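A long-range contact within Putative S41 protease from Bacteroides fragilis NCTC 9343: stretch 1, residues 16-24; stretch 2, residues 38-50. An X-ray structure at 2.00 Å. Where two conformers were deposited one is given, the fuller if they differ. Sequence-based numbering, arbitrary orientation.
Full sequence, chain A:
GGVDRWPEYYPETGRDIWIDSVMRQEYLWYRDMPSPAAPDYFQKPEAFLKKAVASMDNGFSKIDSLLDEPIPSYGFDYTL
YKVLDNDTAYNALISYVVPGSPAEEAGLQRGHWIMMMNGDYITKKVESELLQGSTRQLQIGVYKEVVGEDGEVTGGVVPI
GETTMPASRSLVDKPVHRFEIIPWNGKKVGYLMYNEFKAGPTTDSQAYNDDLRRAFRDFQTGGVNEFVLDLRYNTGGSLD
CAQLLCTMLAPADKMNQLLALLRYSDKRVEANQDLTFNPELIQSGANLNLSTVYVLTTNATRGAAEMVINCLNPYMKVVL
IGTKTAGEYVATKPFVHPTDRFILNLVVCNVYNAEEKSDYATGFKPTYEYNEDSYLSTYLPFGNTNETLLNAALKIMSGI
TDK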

# COMPACT_ATOMS: atom_id res chain seq x y z
N ASP A 16 -13.90 18.72 -26.86
CA ASP A 16 -13.34 19.84 -26.09
C ASP A 16 -13.34 19.60 -24.55
O ASP A 16 -12.69 20.36 -23.81
CB ASP A 16 -14.08 21.13 -26.43
N ILE A 17 -14.06 18.58 -24.08
CA ILE A 17 -14.07 18.20 -22.65
C ILE A 17 -12.72 17.58 -22.31
O ILE A 17 -12.31 16.62 -22.95
CB ILE A 17 -15.21 17.21 -22.32
CG1 ILE A 17 -16.58 17.90 -22.50
CG2 ILE A 17 -15.03 16.65 -20.90
CD1 ILE A 17 -17.81 16.99 -22.34
N TRP A 18 -12.03 18.13 -21.31
CA TRP A 18 -10.68 17.71 -20.98
C TRP A 18 -10.44 16.21 -20.77
O TRP A 18 -9.48 15.62 -21.30
CB TRP A 18 -10.25 18.45 -19.70
CG TRP A 18 -8.84 18.18 -19.26
CD1 TRP A 18 -7.72 18.77 -19.74
CD2 TRP A 18 -8.39 17.28 -18.22
NE1 TRP A 18 -6.59 18.28 -19.09
CE2 TRP A 18 -6.99 17.38 -18.14
CE3 TRP A 18 -9.04 16.38 -17.37
CZ2 TRP A 18 -6.24 16.65 -17.24
CZ3 TRP A 18 -8.29 15.67 -16.45
CH2 TRP A 18 -6.90 15.80 -16.41
N ILE A 19 -11.30 15.59 -19.96
CA ILE A 19 -11.11 14.20 -19.56
C ILE A 19 -11.17 13.29 -20.80
O ILE A 19 -10.38 12.39 -20.94
CB ILE A 19 -12.07 13.79 -18.38
CG1 ILE A 19 -11.72 12.40 -17.87
CG2 ILE A 19 -13.51 13.85 -18.84
CD1 ILE A 19 -12.35 12.05 -16.56
N ASP A 20 -12.03 13.62 -21.75
CA ASP A 20 -12.13 12.85 -22.98
C ASP A 20 -10.87 13.02 -23.82
O ASP A 20 -10.31 12.06 -24.34
CB ASP A 20 -13.30 13.31 -23.84
CG ASP A 20 -13.42 12.52 -25.14
OD1 ASP A 20 -13.87 11.37 -25.09
OD2 ASP A 20 -13.08 13.06 -26.21
N SER A 21 -10.33 14.23 -23.82
CA SER A 21 -9.13 14.55 -24.58
C SER A 21 -7.87 13.97 -23.97
O SER A 21 -7.17 13.28 -24.67
CB SER A 21 -9.01 16.06 -24.79
OG SER A 21 -9.02 16.73 -23.56
N VAL A 22 -7.59 14.23 -22.69
CA VAL A 22 -6.44 13.65 -22.05
C VAL A 22 -6.46 12.11 -22.21
O VAL A 22 -5.42 11.52 -22.43
CB VAL A 22 -6.33 14.09 -20.57
CG1 VAL A 22 -7.55 13.64 -19.79
CG2 VAL A 22 -5.04 13.53 -19.95
N MSE A 23 -7.64 11.47 -22.18
CA MSE A 23 -7.69 10.01 -22.32
C MSE A 23 -7.42 9.56 -23.75
O MSE A 23 -6.69 8.64 -23.99
CB MSE A 23 -9.06 9.44 -21.85
CG MSE A 23 -9.20 9.38 -20.33
SE MSE A 23 -10.92 8.58 -19.79
CE MSE A 23 -10.58 6.70 -20.26
N ARG A 24 -8.03 10.22 -24.72
CA ARG A 24 -7.84 9.79 -26.10
C ARG A 24 -6.33 9.96 -26.51
O ARG A 24 -5.83 9.22 -27.33
CB ARG A 24 -8.88 10.45 -27.04
CG ARG A 24 -10.26 9.84 -26.82
CD ARG A 24 -11.39 10.33 -27.73
NE ARG A 24 -12.71 9.80 -27.38
CZ ARG A 24 -13.17 8.58 -27.67
NH1 ARG A 24 -12.45 7.70 -28.34
NH2 ARG A 24 -14.38 8.24 -27.27
N ALA A 38 -22.70 11.34 -26.90
CA ALA A 38 -23.15 12.74 -26.82
C ALA A 38 -22.55 13.33 -25.55
O ALA A 38 -22.65 12.71 -24.49
CB ALA A 38 -24.67 12.83 -26.79
N PRO A 39 -21.94 14.54 -25.64
CA PRO A 39 -21.23 15.15 -24.50
C PRO A 39 -22.15 15.44 -23.33
O PRO A 39 -23.36 15.71 -23.55
CB PRO A 39 -20.63 16.44 -25.09
CG PRO A 39 -21.46 16.76 -26.26
CD PRO A 39 -21.96 15.44 -26.81
N ASP A 40 -21.62 15.35 -22.12
CA ASP A 40 -22.42 15.57 -20.91
C ASP A 40 -21.62 16.44 -20.02
O ASP A 40 -20.82 15.96 -19.22
CB ASP A 40 -22.78 14.25 -20.21
CG ASP A 40 -23.83 14.43 -19.11
OD1 ASP A 40 -24.03 15.57 -18.61
OD2 ASP A 40 -24.45 13.41 -18.75
N TYR A 41 -21.86 17.74 -20.13
CA TYR A 41 -21.06 18.72 -19.42
C TYR A 41 -21.29 18.76 -17.92
O TYR A 41 -20.50 19.39 -17.21
CB TYR A 41 -21.30 20.12 -20.01
CG TYR A 41 -20.95 20.20 -21.49
CD1 TYR A 41 -19.66 20.54 -21.91
CD2 TYR A 41 -21.92 19.88 -22.46
CE1 TYR A 41 -19.34 20.59 -23.27
CE2 TYR A 41 -21.63 19.92 -23.80
CZ TYR A 41 -20.35 20.28 -24.21
OH TYR A 41 -20.12 20.31 -25.57
N PHE A 42 -22.37 18.17 -17.43
CA PHE A 42 -22.63 18.22 -15.97
C PHE A 42 -22.27 16.97 -15.19
O PHE A 42 -21.99 17.04 -13.99
CB PHE A 42 -24.07 18.62 -15.70
CG PHE A 42 -24.43 19.91 -16.30
CD1 PHE A 42 -23.50 20.96 -16.37
CD2 PHE A 42 -25.69 20.13 -16.74
CE1 PHE A 42 -23.86 22.15 -16.92
CE2 PHE A 42 -26.03 21.32 -17.28
CZ PHE A 42 -25.11 22.33 -17.37
N GLN A 43 -22.16 15.85 -15.88
CA GLN A 43 -21.70 14.58 -15.30
C GLN A 43 -20.37 14.70 -14.51
O GLN A 43 -19.44 15.37 -14.94
CB GLN A 43 -21.46 13.63 -16.49
CG GLN A 43 -21.19 12.21 -16.24
CD GLN A 43 -21.05 11.50 -17.55
OE1 GLN A 43 -20.27 11.91 -18.43
NE2 GLN A 43 -21.82 10.44 -17.71
N LYS A 44 -20.28 14.02 -13.37
CA LYS A 44 -19.04 13.98 -12.61
C LYS A 44 -17.95 13.23 -13.37
O LYS A 44 -18.26 12.28 -14.10
CB LYS A 44 -19.23 13.29 -11.29
CG LYS A 44 -20.06 14.07 -10.33
CD LYS A 44 -20.43 13.23 -9.12
CE LYS A 44 -19.28 12.77 -8.27
NZ LYS A 44 -19.82 12.25 -6.98
N PRO A 45 -16.67 13.65 -13.21
CA PRO A 45 -15.56 12.97 -13.87
C PRO A 45 -15.56 11.47 -13.56
O PRO A 45 -15.27 10.69 -14.47
CB PRO A 45 -14.31 13.66 -13.29
CG PRO A 45 -14.78 14.56 -12.23
CD PRO A 45 -16.21 14.81 -12.43
N GLU A 46 -15.93 11.09 -12.33
CA GLU A 46 -16.09 9.70 -11.93
C GLU A 46 -17.02 8.95 -12.85
O GLU A 46 -16.72 7.84 -13.28
CB GLU A 46 -16.64 9.56 -10.50
CG GLU A 46 -15.68 9.97 -9.38
CD GLU A 46 -15.58 11.50 -9.12
OE1 GLU A 46 -16.05 12.30 -9.96
OE2 GLU A 46 -15.00 11.88 -8.06
N ALA A 47 -18.13 9.58 -13.22
CA ALA A 47 -19.14 8.92 -14.05
C ALA A 47 -18.67 8.85 -15.49
O ALA A 47 -18.91 7.85 -16.17
CB ALA A 47 -20.51 9.65 -13.96
N PHE A 48 -18.01 9.91 -15.96
CA PHE A 48 -17.48 9.89 -17.29
C PHE A 48 -16.50 8.72 -17.37
O PHE A 48 -16.58 7.89 -18.32
CB PHE A 48 -16.72 11.19 -17.65
CG PHE A 48 -16.11 11.14 -18.99
CD1 PHE A 48 -16.82 11.57 -20.11
CD2 PHE A 48 -14.85 10.59 -19.19
CE1 PHE A 48 -16.25 11.49 -21.40
CE2 PHE A 48 -14.31 10.48 -20.48
CZ PHE A 48 -15.00 10.93 -21.58
N LEU A 49 -15.59 8.66 -16.39
CA LEU A 49 -14.52 7.64 -16.38
C LEU A 49 -15.05 6.22 -16.44
O LEU A 49 -14.54 5.39 -17.19
CB LEU A 49 -13.62 7.79 -15.16
CG LEU A 49 -12.37 6.90 -15.14
CD1 LEU A 49 -11.46 7.21 -16.32
CD2 LEU A 49 -11.62 7.08 -13.86
N LYS A 50 -16.06 5.93 -15.64
CA LYS A 50 -16.58 4.59 -15.53
C LYS A 50 -17.14 4.14 -16.88
O LYS A 50 -17.05 2.98 -17.20
CB LYS A 50 -17.65 4.55 -14.41
CG LYS A 50 -18.25 3.17 -14.08
CD LYS A 50 -19.46 3.26 -13.10

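The contact between residues 16-24 and 38-50 is made by packing alone: no hydrogen bond or salt bridge crosses it, and the two stretches together bury 417 Å². Its fit therefore has to be read from side-chain shape. The helices 18-24 and 45-50 run in broadly the same direction, with 40° between their N-to-C axes, and their axes come no closer than 10.7 Å, a gap that side chains must fill.

The main bump from the second stretch is Phe48, which has the largest covered area of any residue here, 95 Å². Its CA-to-CB bond points toward the first stretch, and with chi1 at 177° (t) the ring reaches a hollow lined by Ile19, Asp20 and Met23, residues that lie along one side of their helix at spacings of one, three and four. Each meets the ring differently. Ile19 CG2 lies over one face, 3.5 Å from Phe48 CD2 and 3.8 Å from the ring centroid; at only 20° off the ring normal, this is a CH-pi contact. The selenium of Met23, a selenomethionine, sits at the edge instead: Met23 SE is 5.3 Å from the centroid of the Phe48 ring and 87° off its normal, almost in the ring plane, and 3.9 Å from Phe48 CE2. At the tip of the ring, Asp20 contributes its aliphatic carbon, with CB 3.7 Å from Phe48 CZ. The Asp20 carboxylate is engaged within its own helix, where OD1 accepts a salt-bridged hydrogen bond from Arg24 NE at 3.0 Å.

Ile19 and Met23 each touch a second residue, so the packing extends beyond the ring. Ile19 CD1 reaches Pro45, 3.8 Å from its O and 4.1 Å from its CB, where the backbones are also near, the CA atoms of Ile19 and Pro45 being 7.3 Å apart. Met23 SE also meets Leu49 CD1 at 3.8 Å; the CA-to-CB bond of Leu49 points sideways, but the end of its side chain comes nearer.

A second bump, this time from the first stretch, is Ile17, the N-cap residue of helix 18-24. Its extended side chain (chi1 -66°, chi2 174°) enters the loop before helix 45-50. Ile17 CD1 lies 4.0 Å from Pro39 CB and 4.2 Å from the backbone N of Asp40, and over one face of the Tyr41 ring, while Ile17 CG1 is 3.9 Å from Tyr41 CE1. Pro39 and Tyr41 thus form a shallow apolar seat for the isoleucine.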